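Local coordinates for probable glycosidase crf1 (Neosartorya fumigata, PDB 6IBU), which acts as a GH16 chitinase and transglycosylase that cuts chitin and transfers it to beta-1,6-glucan, or to other chitin, in the fungal cell wall, at residues S88-S93 and R180-S185; D97-E102 and Y142-T147; V111-F116 and V151-D156. One frame throughout, in Å; residues are numbered along the deposited sequence.

Overall arrangement
The three contacts belong to the GH16 beta-sandwich. Contact 1 lies within the sheet that holds the strand with the probable catalytic acids, while contacts 2 and 3 span the core from that sheet to the one packed against it. Contacts 1 and 2 have centres about 9 Å apart; strands 85-93 and 98-105 are neighbours, and Ser88 OG lies 2.6 Å from OE1 of Glu102, a residue that is probably the proton donor. Contacts 2 and 3, centres about 5 Å apart, are side by side: in the facing sheet Thr143 O is 2.8 Å from Ser154 N. Contacts 1 and 3 stay about 7 Å apart at their nearest atoms; in their shared sheet strand 98-105 separates 85-93 from 110-116.

Contact 1 of 3, residues S88-S93 and R180-S185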
loop_
_atom_site.group_PDB
_atom_site.type_symbol
_atom_site.label_atom_id
_atom_site.label_comp_id
_atom_site.label_asym_id
_atom_site.label_seq_id
_atom_site.Cartn_x
_atom_site.Cartn_y
_atom_site.Cartn_z
ATOM N N SER A 88 -0.276 6.535 2.853
ATOM C CA SER A 88 -0.731 5.338 2.086
ATOM C C SER A 88 0.200 4.135 2.283
ATOM O O SER A 88 1.419 4.265 2.031
ATOM C CB SER A 88 -0.795 5.660 0.621
ATOM O OG SER A 88 -1.691 6.738 0.384
ATOM N N ILE A 89 -0.352 2.976 2.630
ATOM C CA ILE A 89 0.329 1.651 2.514
ATOM C C ILE A 89 -0.384 0.858 1.417
ATOM O O ILE A 89 -1.555 0.584 1.578
ATOM C CB ILE A 89 0.321 0.915 3.863
ATOM C CG1 ILE A 89 0.991 1.729 4.968
ATOM C CG2 ILE A 89 0.936 -0.465 3.734
ATOM C CD1 ILE A 89 0.569 1.313 6.344
ATOM N N VAL A 90 0.278 0.555 0.309
ATOM C CA VAL A 90 -0.395 -0.081 -0.855
ATOM C C VAL A 90 0.291 -1.393 -1.230
ATOM O O VAL A 90 1.466 -1.350 -1.558
ATOM C CB VAL A 90 -0.401 0.863 -2.060
ATOM C CG1 VAL A 90 -0.991 0.168 -3.284
ATOM C CG2 VAL A 90 -1.143 2.140 -1.740
ATOM N N LEU A 91 -0.466 -2.474 -1.338
ATOM C CA LEU A 91 -0.036 -3.658 -2.110
ATOM C C LEU A 91 -0.666 -3.529 -3.482
ATOM O O LEU A 91 -1.876 -3.288 -3.543
ATOM C CB LEU A 91 -0.482 -4.929 -1.403
ATOM C CG LEU A 91 0.167 -5.152 -0.053
ATOM C CD1 LEU A 91 -0.337 -6.441 0.575
ATOM C CD2 LEU A 91 1.675 -5.163 -0.198
ATOM N N GLU A 92 0.136 -3.618 -4.539
ATOM C CA GLU A 92 -0.379 -3.392 -5.906
ATOM C C GLU A 92 0.285 -4.363 -6.872
ATOM O O GLU A 92 1.522 -4.488 -6.839
ATOM C CB GLU A 92 -0.154 -1.948 -6.348
ATOM C CG GLU A 92 -0.752 -1.652 -7.708
ATOM C CD GLU A 92 -0.736 -0.181 -8.089
ATOM O OE1 GLU A 92 0.383 0.385 -8.167
ATOM O OE2 GLU A 92 -1.844 0.411 -8.261
ATOM N N SER A 93 -0.524 -4.941 -7.755
ATOM C CA SER A 93 -0.060 -5.816 -8.845
ATOM C C SER A 93 0.005 -5.017 -10.147
ATOM O O SER A 93 -0.586 -3.926 -10.242
ATOM C CB SER A 93 -0.955 -7.006 -8.980
ATOM O OG SER A 93 -2.008 -6.748 -9.895
ATOM N N ARG A 180 3.555 -5.699 -5.227
ATOM C CA ARG A 180 4.684 -5.037 -4.558
ATOM C C ARG A 180 4.113 -4.111 -3.488
ATOM O O ARG A 180 2.909 -3.857 -3.474
ATOM C CB ARG A 180 5.588 -4.393 -5.601
ATOM C CG ARG A 180 5.021 -3.168 -6.285
ATOM C CD ARG A 180 6.166 -2.237 -6.566
ATOM N NE ARG A 180 6.481 -2.245 -7.979
ATOM C CZ ARG A 180 7.698 -2.224 -8.516
ATOM N NH1 ARG A 180 8.792 -2.179 -7.769
ATOM N NH2 ARG A 180 7.807 -2.246 -9.831
ATOM N N LEU A 181 4.949 -3.726 -2.536
ATOM C CA LEU A 181 4.539 -2.831 -1.439
ATOM C C LEU A 181 4.980 -1.413 -1.800
ATOM O O LEU A 181 6.147 -1.220 -2.129
ATOM C CB LEU A 181 5.177 -3.370 -0.158
ATOM C CG LEU A 181 4.968 -2.554 1.108
ATOM C CD1 LEU A 181 3.490 -2.422 1.459
ATOM C CD2 LEU A 181 5.750 -3.199 2.243
ATOM N N ARG A 182 4.052 -0.461 -1.779
ATOM C CA ARG A 182 4.333 0.978 -2.017
ATOM C C ARG A 182 4.055 1.712 -0.703
ATOM O O ARG A 182 3.003 1.473 -0.085
ATOM C CB ARG A 182 3.492 1.521 -3.175
ATOM C CG ARG A 182 3.290 0.497 -4.292
ATOM C CD ARG A 182 2.918 1.012 -5.679
ATOM N NE ARG A 182 3.606 2.259 -5.993
ATOM C CZ ARG A 182 3.160 3.185 -6.831
ATOM N NH1 ARG A 182 2.011 3.014 -7.466
ATOM N NH2 ARG A 182 3.864 4.287 -7.021
ATOM N N LEU A 183 4.978 2.533 -0.237
ATOM C CA LEU A 183 4.726 3.391 0.941
ATOM C C LEU A 183 4.847 4.832 0.478
ATOM O O LEU A 183 5.801 5.139 -0.247
ATOM C CB LEU A 183 5.750 3.084 2.024
ATOM C CG LEU A 183 5.706 1.665 2.560
ATOM C CD1 LEU A 183 6.930 1.383 3.405
ATOM C CD2 LEU A 183 4.428 1.456 3.357
ATOM N N GLY A 184 3.956 5.695 0.945
ATOM C CA GLY A 184 4.063 7.111 0.573
ATOM C C GLY A 184 3.056 7.996 1.256
ATOM O O GLY A 184 2.038 7.513 1.767
ATOM N N SER A 185 3.347 9.283 1.207
ATOM C CA SER A 185 2.444 10.366 1.646
ATOM C C SER A 185 2.284 11.301 0.464
ATOM O O SER A 185 3.169 11.330 -0.374
ATOM C CB SER A 185 2.975 11.062 2.863
ATOM O OG SER A 185 4.218 11.695 2.558
#
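Val90 and Arg182 form a hydrogen-bonded antiparallel pair, with Arg182 N 2.7 Å from Val90 O and Val90 N 2.9 Å from Arg182 O. Ser88 with Gly184 and Glu92 with Arg180 pair likewise. The side chain of Arg182 rises from the sheet surface, leaning toward Glu92. Its CB lies 4.1 Å from Val90 CB; CG passes 3.8 Å from Val90 O; CD comes 3.6 Å from Glu92 OE1. A bend at chi3 (37°) places NE, which makes a salt bridge with Asp63, and at the tip NH1 reaches Glu92 OE1 at 3.2 Å in another. That carboxylate oxygen is met on its syn side, the two charged planes turned 31° apart. The long, extended Glu92 suits this place because it can rise from its strand to meet the guanidinium, which the two acids together hold in position. On the other face Ile89, Leu91, Leu181 and Leu183 enter the core: Leu181 CD1 touches Leu91 CD2 at 3.7 Å, and Leu183 CD2 lies 3.8 Å from Ile89 CG1. These inward residues are all leucine or isoleucine; the outer face carries Ser88, Val90, Glu92, Arg180 and the chitin-binding Arg182, the split of a GH16 beta-sandwich between core and substrate cleft.

Contact 2 of 3, residues D97-E102 and Y142-T147; sequences DEVDWE and YTIDWT
A water joins Trp101 and Tyr142, accepting from Trp101 NE1 at 3.0 Å and donating to Tyr142 O at 2.8 Å. It thus satisfies the indole N-H and a backbone carbonyl inside the core, where strands 98-102 and 142-146 run antiparallel with their axes 8.8 Å apart. The indole fills much of that gap. Tyr142 covers one of its faces: CB stands over the five-membered ring, 3.7 Å from the centroid, in a CH-pi contact, and the ring edge at CD1 turns to the six-membered ring in an edge-to-face pair, planes 67° apart. The tyrosine CG is anti to its own carbonyl carbon (chi1 -62°), which puts it beside the backbone N. Glu98-Val99-Asp100-Trp101-Glu102 fits the ExDxE signature of GH16 enzymes, in which alternation sends Val99 and Trp101 into the core and Glu98, Asp100 and Glu102 into the cleft; Glu98 and Glu102 are the probable nucleophile and proton donor. At the indole edge Thr143 O lies near the ring plane, 3.4 Å from CZ2. Ile144 brings CG1 to 3.4 Å from Trp101 NE1, then extends CD1 to Val99 CG1, a tight 3.5 Å. Valine is short enough for the longer isoleucine to slide past it in the opposite direction, in close contact, and Trp153 packs edge-to-face against Trp101.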
loop_
_atom_site.group_PDB
_atom_site.type_symbol
_atom_site.label_atom_id
_atom_site.label_comp_id
_atom_site.label_asym_id
_atom_site.label_seq_id
_atom_site.Cartn_x
_atom_site.Cartn_y
_atom_site.Cartn_z
ATOM N N ASP A 97 -4.651 -5.297 -9.366
ATOM C CA ASP A 97 -5.142 -5.840 -8.084
ATOM C C ASP A 97 -4.497 -4.979 -7.000
ATOM O O ASP A 97 -3.378 -4.494 -7.192
ATOM C CB ASP A 97 -4.778 -7.301 -7.870
ATOM C CG ASP A 97 -5.641 -8.287 -8.653
ATOM O OD1 ASP A 97 -6.745 -7.902 -9.088
ATOM O OD2 ASP A 97 -5.180 -9.442 -8.833
ATOM N N GLU A 98 -5.192 -4.753 -5.902
ATOM C CA GLU A 98 -4.685 -3.771 -4.948
ATOM C C GLU A 98 -5.351 -3.933 -3.597
ATOM O O GLU A 98 -6.536 -4.141 -3.556
ATOM C CB GLU A 98 -4.963 -2.388 -5.499
ATOM C CG GLU A 98 -3.956 -1.382 -5.031
ATOM C CD GLU A 98 -4.572 -0.281 -4.196
ATOM O OE1 GLU A 98 -4.346 0.908 -4.536
ATOM O OE2 GLU A 98 -5.305 -0.598 -3.221
ATOM N N VAL A 99 -4.561 -3.790 -2.545
ATOM C CA VAL A 99 -5.009 -3.759 -1.133
ATOM C C VAL A 99 -4.273 -2.589 -0.493
ATOM O O VAL A 99 -3.049 -2.476 -0.702
ATOM C CB VAL A 99 -4.690 -5.085 -0.425
ATOM C CG1 VAL A 99 -5.043 -5.015 1.042
ATOM C CG2 VAL A 99 -5.388 -6.250 -1.102
ATOM N N ASP A 100 -4.967 -1.759 0.270
ATOM C CA ASP A 100 -4.289 -0.589 0.851
ATOM C C ASP A 100 -4.895 -0.176 2.188
ATOM O O ASP A 100 -6.032 -0.600 2.543
ATOM C CB ASP A 100 -4.220 0.569 -0.140
ATOM C CG ASP A 100 -5.541 1.230 -0.423
ATOM O OD1 ASP A 100 -6.043 1.923 0.468
ATOM O OD2 ASP A 100 -6.046 1.092 -1.572
ATOM N N TRP A 101 -4.071 0.592 2.900
ATOM C CA TRP A 101 -4.422 1.430 4.065
ATOM C C TRP A 101 -4.301 2.887 3.628
ATOM O O TRP A 101 -3.363 3.192 2.893
ATOM C CB TRP A 101 -3.470 1.140 5.229
ATOM C CG TRP A 101 -3.388 -0.256 5.761
ATOM C CD1 TRP A 101 -2.454 -1.201 5.469
ATOM C CD2 TRP A 101 -4.188 -0.816 6.816
ATOM N NE1 TRP A 101 -2.647 -2.327 6.217
ATOM C CE2 TRP A 101 -3.699 -2.117 7.070
ATOM C CE3 TRP A 101 -5.289 -0.362 7.542
ATOM C CZ2 TRP A 101 -4.273 -2.952 8.035
ATOM C CZ3 TRP A 101 -5.854 -1.181 8.492
ATOM C CH2 TRP A 101 -5.342 -2.453 8.743
ATOM N N GLU A 102 -5.236 3.750 4.015
ATOM C CA GLU A 102 -5.094 5.216 3.822
ATOM C C GLU A 102 -5.354 5.897 5.162
ATOM O O GLU A 102 -6.415 5.687 5.714
ATOM C CB GLU A 102 -6.070 5.747 2.777
ATOM C CG GLU A 102 -6.019 5.018 1.446
ATOM C CD GLU A 102 -4.725 5.227 0.676
ATOM O OE1 GLU A 102 -4.196 6.346 0.681
ATOM O OE2 GLU A 102 -4.228 4.259 0.096
ATOM N N TYR A 142 0.360 -1.979 10.934
ATOM C CA TYR A 142 -0.674 -2.223 9.906
ATOM C C TYR A 142 -0.307 -3.517 9.181
ATOM O O TYR A 142 0.747 -3.596 8.548
ATOM C CB TYR A 142 -0.769 -1.021 8.991
ATOM C CG TYR A 142 -1.190 0.246 9.682
ATOM C CD1 TYR A 142 -2.527 0.604 9.773
ATOM C CD2 TYR A 142 -0.242 1.103 10.227
ATOM C CE1 TYR A 142 -2.910 1.779 10.402
ATOM C CE2 TYR A 142 -0.609 2.292 10.826
ATOM C CZ TYR A 142 -1.942 2.640 10.911
ATOM O OH TYR A 142 -2.301 3.808 11.526
ATOM N N THR A 143 -1.167 -4.514 9.298
ATOM C CA THR A 143 -0.894 -5.878 8.805
ATOM C C THR A 143 -1.956 -6.279 7.781
ATOM O O THR A 143 -3.135 -6.154 8.075
ATOM C CB THR A 143 -0.874 -6.871 9.966
ATOM O OG1 THR A 143 0.001 -6.332 10.957
ATOM C CG2 THR A 143 -0.447 -8.255 9.530
ATOM N N ILE A 144 -1.517 -6.774 6.635
ATOM C CA ILE A 144 -2.395 -7.362 5.589
ATOM C C ILE A 144 -2.008 -8.822 5.438
ATOM O O ILE A 144 -0.897 -9.049 5.062
ATOM C CB ILE A 144 -2.254 -6.606 4.265
ATOM C CG1 ILE A 144 -2.710 -5.154 4.394
ATOM C CG2 ILE A 144 -3.007 -7.344 3.165
ATOM C CD1 ILE A 144 -2.394 -4.297 3.199
ATOM N N ASP A 145 -2.893 -9.738 5.797
ATOM C CA ASP A 145 -2.744 -11.192 5.558
ATOM C C ASP A 145 -3.469 -11.508 4.255
ATOM O O ASP A 145 -4.624 -11.154 4.108
ATOM C CB ASP A 145 -3.235 -12.016 6.743
ATOM C CG ASP A 145 -2.168 -12.106 7.838
ATOM O OD1 ASP A 145 -1.208 -12.949 7.698
ATOM O OD2 ASP A 145 -2.263 -11.300 8.814
ATOM N N TRP A 146 -2.783 -12.133 3.324
ATOM C CA TRP A 146 -3.298 -12.270 1.952
ATOM C C TRP A 146 -3.165 -13.722 1.512
ATOM O O TRP A 146 -2.049 -14.195 1.307
ATOM C CB TRP A 146 -2.551 -11.284 1.080
ATOM C CG TRP A 146 -2.768 -11.424 -0.377
ATOM C CD1 TRP A 146 -3.935 -11.694 -1.028
ATOM C CD2 TRP A 146 -1.773 -11.174 -1.374
ATOM N NE1 TRP A 146 -3.714 -11.662 -2.376
ATOM C CE2 TRP A 146 -2.405 -11.343 -2.616
ATOM C CE3 TRP A 146 -0.418 -10.846 -1.324
ATOM C CZ2 TRP A 146 -1.711 -11.218 -3.808
ATOM C CZ3 TRP A 146 0.268 -10.699 -2.499
ATOM C CH2 TRP A 146 -0.378 -10.888 -3.721
ATOM N N THR A 147 -4.293 -14.408 1.406
ATOM C CA THR A 147 -4.351 -15.815 0.958
ATOM C C THR A 147 -5.334 -15.888 -0.192
ATOM O O THR A 147 -6.024 -14.898 -0.428
ATOM C CB THR A 147 -4.733 -16.740 2.120
ATOM O OG1 THR A 147 -6.097 -16.591 2.502
ATOM C CG2 THR A 147 -3.887 -16.484 3.343
HETATM O O HOH W 1 0.000 -3.618 5.860
#

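Contact 3 of 3, residues V111-F116 and V151-D156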
loop_
_atom_site.group_PDB
_atom_site.type_symbol
_atom_site.label_atom_id
_atom_site.label_comp_id
_atom_site.label_asym_id
_atom_site.label_seq_id
_atom_site.Cartn_x
_atom_site.Cartn_y
_atom_site.Cartn_z
ATOM N N VAL A 111 -8.571 4.866 10.185
ATOM C CA VAL A 111 -7.802 4.578 8.945
ATOM C C VAL A 111 -8.801 3.981 7.961
ATOM O O VAL A 111 -9.748 3.321 8.390
ATOM C CB VAL A 111 -6.612 3.634 9.195
ATOM C CG1 VAL A 111 -5.571 4.287 10.079
ATOM C CG2 VAL A 111 -7.055 2.312 9.800
ATOM N N GLN A 112 -8.602 4.219 6.679
ATOM C CA GLN A 112 -9.483 3.610 5.659
ATOM C C GLN A 112 -8.818 2.331 5.153
ATOM O O GLN A 112 -7.607 2.311 4.995
ATOM C CB GLN A 112 -9.810 4.594 4.543
ATOM C CG GLN A 112 -10.998 4.104 3.735
ATOM C CD GLN A 112 -11.231 4.876 2.468
ATOM O OE1 GLN A 112 -12.372 5.154 2.116
ATOM N NE2 GLN A 112 -10.161 5.224 1.777
ATOM N N THR A 113 -9.600 1.283 4.970
ATOM C CA THR A 113 -9.140 0.047 4.301
ATOM C C THR A 113 -9.719 0.047 2.901
ATOM O O THR A 113 -10.784 0.585 2.685
ATOM C CB THR A 113 -9.500 -1.229 5.067
ATOM O OG1 THR A 113 -10.917 -1.324 5.219
ATOM C CG2 THR A 113 -8.800 -1.341 6.408
ATOM N N ASN A 114 -9.026 -0.544 1.967
ATOM C CA ASN A 114 -9.515 -0.537 0.578
ATOM C C ASN A 114 -8.918 -1.673 -0.234
ATOM O O ASN A 114 -7.853 -2.183 0.114
ATOM C CB ASN A 114 -9.150 0.768 -0.097
ATOM C CG ASN A 114 -10.374 1.401 -0.696
ATOM O OD1 ASN A 114 -10.989 0.853 -1.603
ATOM N ND2 ASN A 114 -10.752 2.533 -0.133
ATOM N N TYR A 115 -9.587 -2.021 -1.313
ATOM C CA TYR A 115 -9.041 -2.979 -2.291
ATOM C C TYR A 115 -9.676 -2.667 -3.638
ATOM O O TYR A 115 -10.755 -2.058 -3.670
ATOM C CB TYR A 115 -9.281 -4.412 -1.826
ATOM C CG TYR A 115 -10.648 -4.939 -2.164
ATOM C CD1 TYR A 115 -11.737 -4.682 -1.350
ATOM C CD2 TYR A 115 -10.848 -5.653 -3.327
ATOM C CE1 TYR A 115 -12.993 -5.152 -1.678
ATOM C CE2 TYR A 115 -12.094 -6.147 -3.667
ATOM C CZ TYR A 115 -13.163 -5.899 -2.832
ATOM O OH TYR A 115 -14.387 -6.362 -3.169
ATOM N N PHE A 116 -8.962 -3.039 -4.694
ATOM C CA PHE A 116 -9.417 -3.063 -6.103
ATOM C C PHE A 116 -9.054 -4.440 -6.651
ATOM O O PHE A 116 -8.004 -4.985 -6.278
ATOM C CB PHE A 116 -8.751 -1.950 -6.916
ATOM C CG PHE A 116 -9.078 -0.582 -6.384
ATOM C CD1 PHE A 116 -10.270 0.031 -6.730
ATOM C CD2 PHE A 116 -8.248 0.059 -5.474
ATOM C CE1 PHE A 116 -10.574 1.303 -6.266
ATOM C CE2 PHE A 116 -8.590 1.297 -4.953
ATOM C CZ PHE A 116 -9.747 1.923 -5.355
ATOM N N VAL A 151 -8.395 -11.759 2.186
ATOM C CA VAL A 151 -7.519 -10.654 2.637
ATOM C C VAL A 151 -7.986 -10.225 4.027
ATOM O O VAL A 151 -9.165 -9.932 4.203
ATOM C CB VAL A 151 -7.570 -9.487 1.645
ATOM C CG1 VAL A 151 -6.897 -8.248 2.220
ATOM C CG2 VAL A 151 -6.955 -9.896 0.320
ATOM N N THR A 152 -7.074 -10.167 4.982
ATOM C CA THR A 152 -7.390 -9.742 6.357
ATOM C C THR A 152 -6.563 -8.510 6.663
ATOM O O THR A 152 -5.362 -8.555 6.438
ATOM C CB THR A 152 -7.162 -10.875 7.355
ATOM O OG1 THR A 152 -7.923 -11.990 6.898
ATOM C CG2 THR A 152 -7.570 -10.472 8.753
ATOM N N TRP A 153 -7.205 -7.450 7.120
ATOM C CA TRP A 153 -6.522 -6.238 7.634
ATOM C C TRP A 153 -6.468 -6.362 9.150
ATOM O O TRP A 153 -7.493 -6.665 9.735
ATOM C CB TRP A 153 -7.283 -4.960 7.262
ATOM C CG TRP A 153 -7.248 -4.526 5.830
ATOM C CD1 TRP A 153 -6.524 -3.497 5.306
ATOM C CD2 TRP A 153 -8.050 -5.038 4.752
ATOM N NE1 TRP A 153 -6.813 -3.350 3.972
ATOM C CE2 TRP A 153 -7.739 -4.281 3.606
ATOM C CE3 TRP A 153 -8.966 -6.083 4.633
ATOM C CZ2 TRP A 153 -8.327 -4.525 2.369
ATOM C CZ3 TRP A 153 -9.567 -6.310 3.416
ATOM C CH2 TRP A 153 -9.244 -5.540 2.297
ATOM N N SER A 154 -5.327 -6.092 9.749
ATOM C CA SER A 154 -5.148 -6.070 11.220
ATOM C C SER A 154 -4.407 -4.808 11.649
ATOM O O SER A 154 -3.511 -4.359 10.916
ATOM C CB SER A 154 -4.402 -7.270 11.675
ATOM O OG SER A 154 -5.292 -8.364 11.698
ATOM N N ILE A 155 -4.762 -4.294 12.823
ATOM C CA ILE A 155 -4.045 -3.151 13.462
ATOM C C ILE A 155 -3.638 -3.602 14.855
ATOM O O ILE A 155 -4.541 -3.967 15.637
ATOM C CB ILE A 155 -4.926 -1.890 13.499
ATOM C CG1 ILE A 155 -5.412 -1.524 12.094
ATOM C CG2 ILE A 155 -4.162 -0.776 14.192
ATOM C CD1 ILE A 155 -6.236 -0.263 12.026
ATOM N N ASP A 156 -2.334 -3.606 15.136
ATOM C CA ASP A 156 -1.801 -3.979 16.470
ATOM C C ASP A 156 -2.326 -5.360 16.849
ATOM O O ASP A 156 -2.674 -5.563 18.007
ATOM C CB ASP A 156 -2.169 -2.903 17.490
ATOM C CG ASP A 156 -1.667 -1.521 17.097
ATOM O OD1 ASP A 156 -0.700 -1.444 16.291
ATOM O OD2 ASP A 156 -2.263 -0.526 17.597
#
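Strands 111-116 and 151-155 face each other across the sandwich, antiparallel at 164°, with Thr113 CA and Trp153 CA 7.6 Å apart. The indole of Trp153 lies between the two backbones. Thr113 lies over one face of it, CG2 3.6 Å from the centroid of the five-membered ring in a CH-pi contact. The methyl is anti to the threonine carbonyl carbon, while OG1 takes the crowded position between backbone N and carbonyl carbon (chi1 60°). Threonine suits this place because its two branches do separate work: the methyl covers the indole, and the hydroxyl hydrogen-bonds to Thr128 O and Arg161 NH1. Val151 CG1 lies over the opposite face of the indole, 3.5 Å above the plane. At the ring edge Asn114 O is 3.3 Å from CZ2, and Tyr115 CB approaches CH2 at 4.3 Å. Val111 CG2 and Ile155 CD1 meet tip to tip at 3.5 Å, two aliphatic ends that touch between the sheets. Trp153 NE1 is hydrogen-bonded to Asp100 O, on the strand with the probable catalytic acids, and Arg161 makes a cation-pi contact with the indole. Dispersion and pi contacts therefore join the sheets, while the buried indole N-H and threonine hydroxyl keep their polar partners.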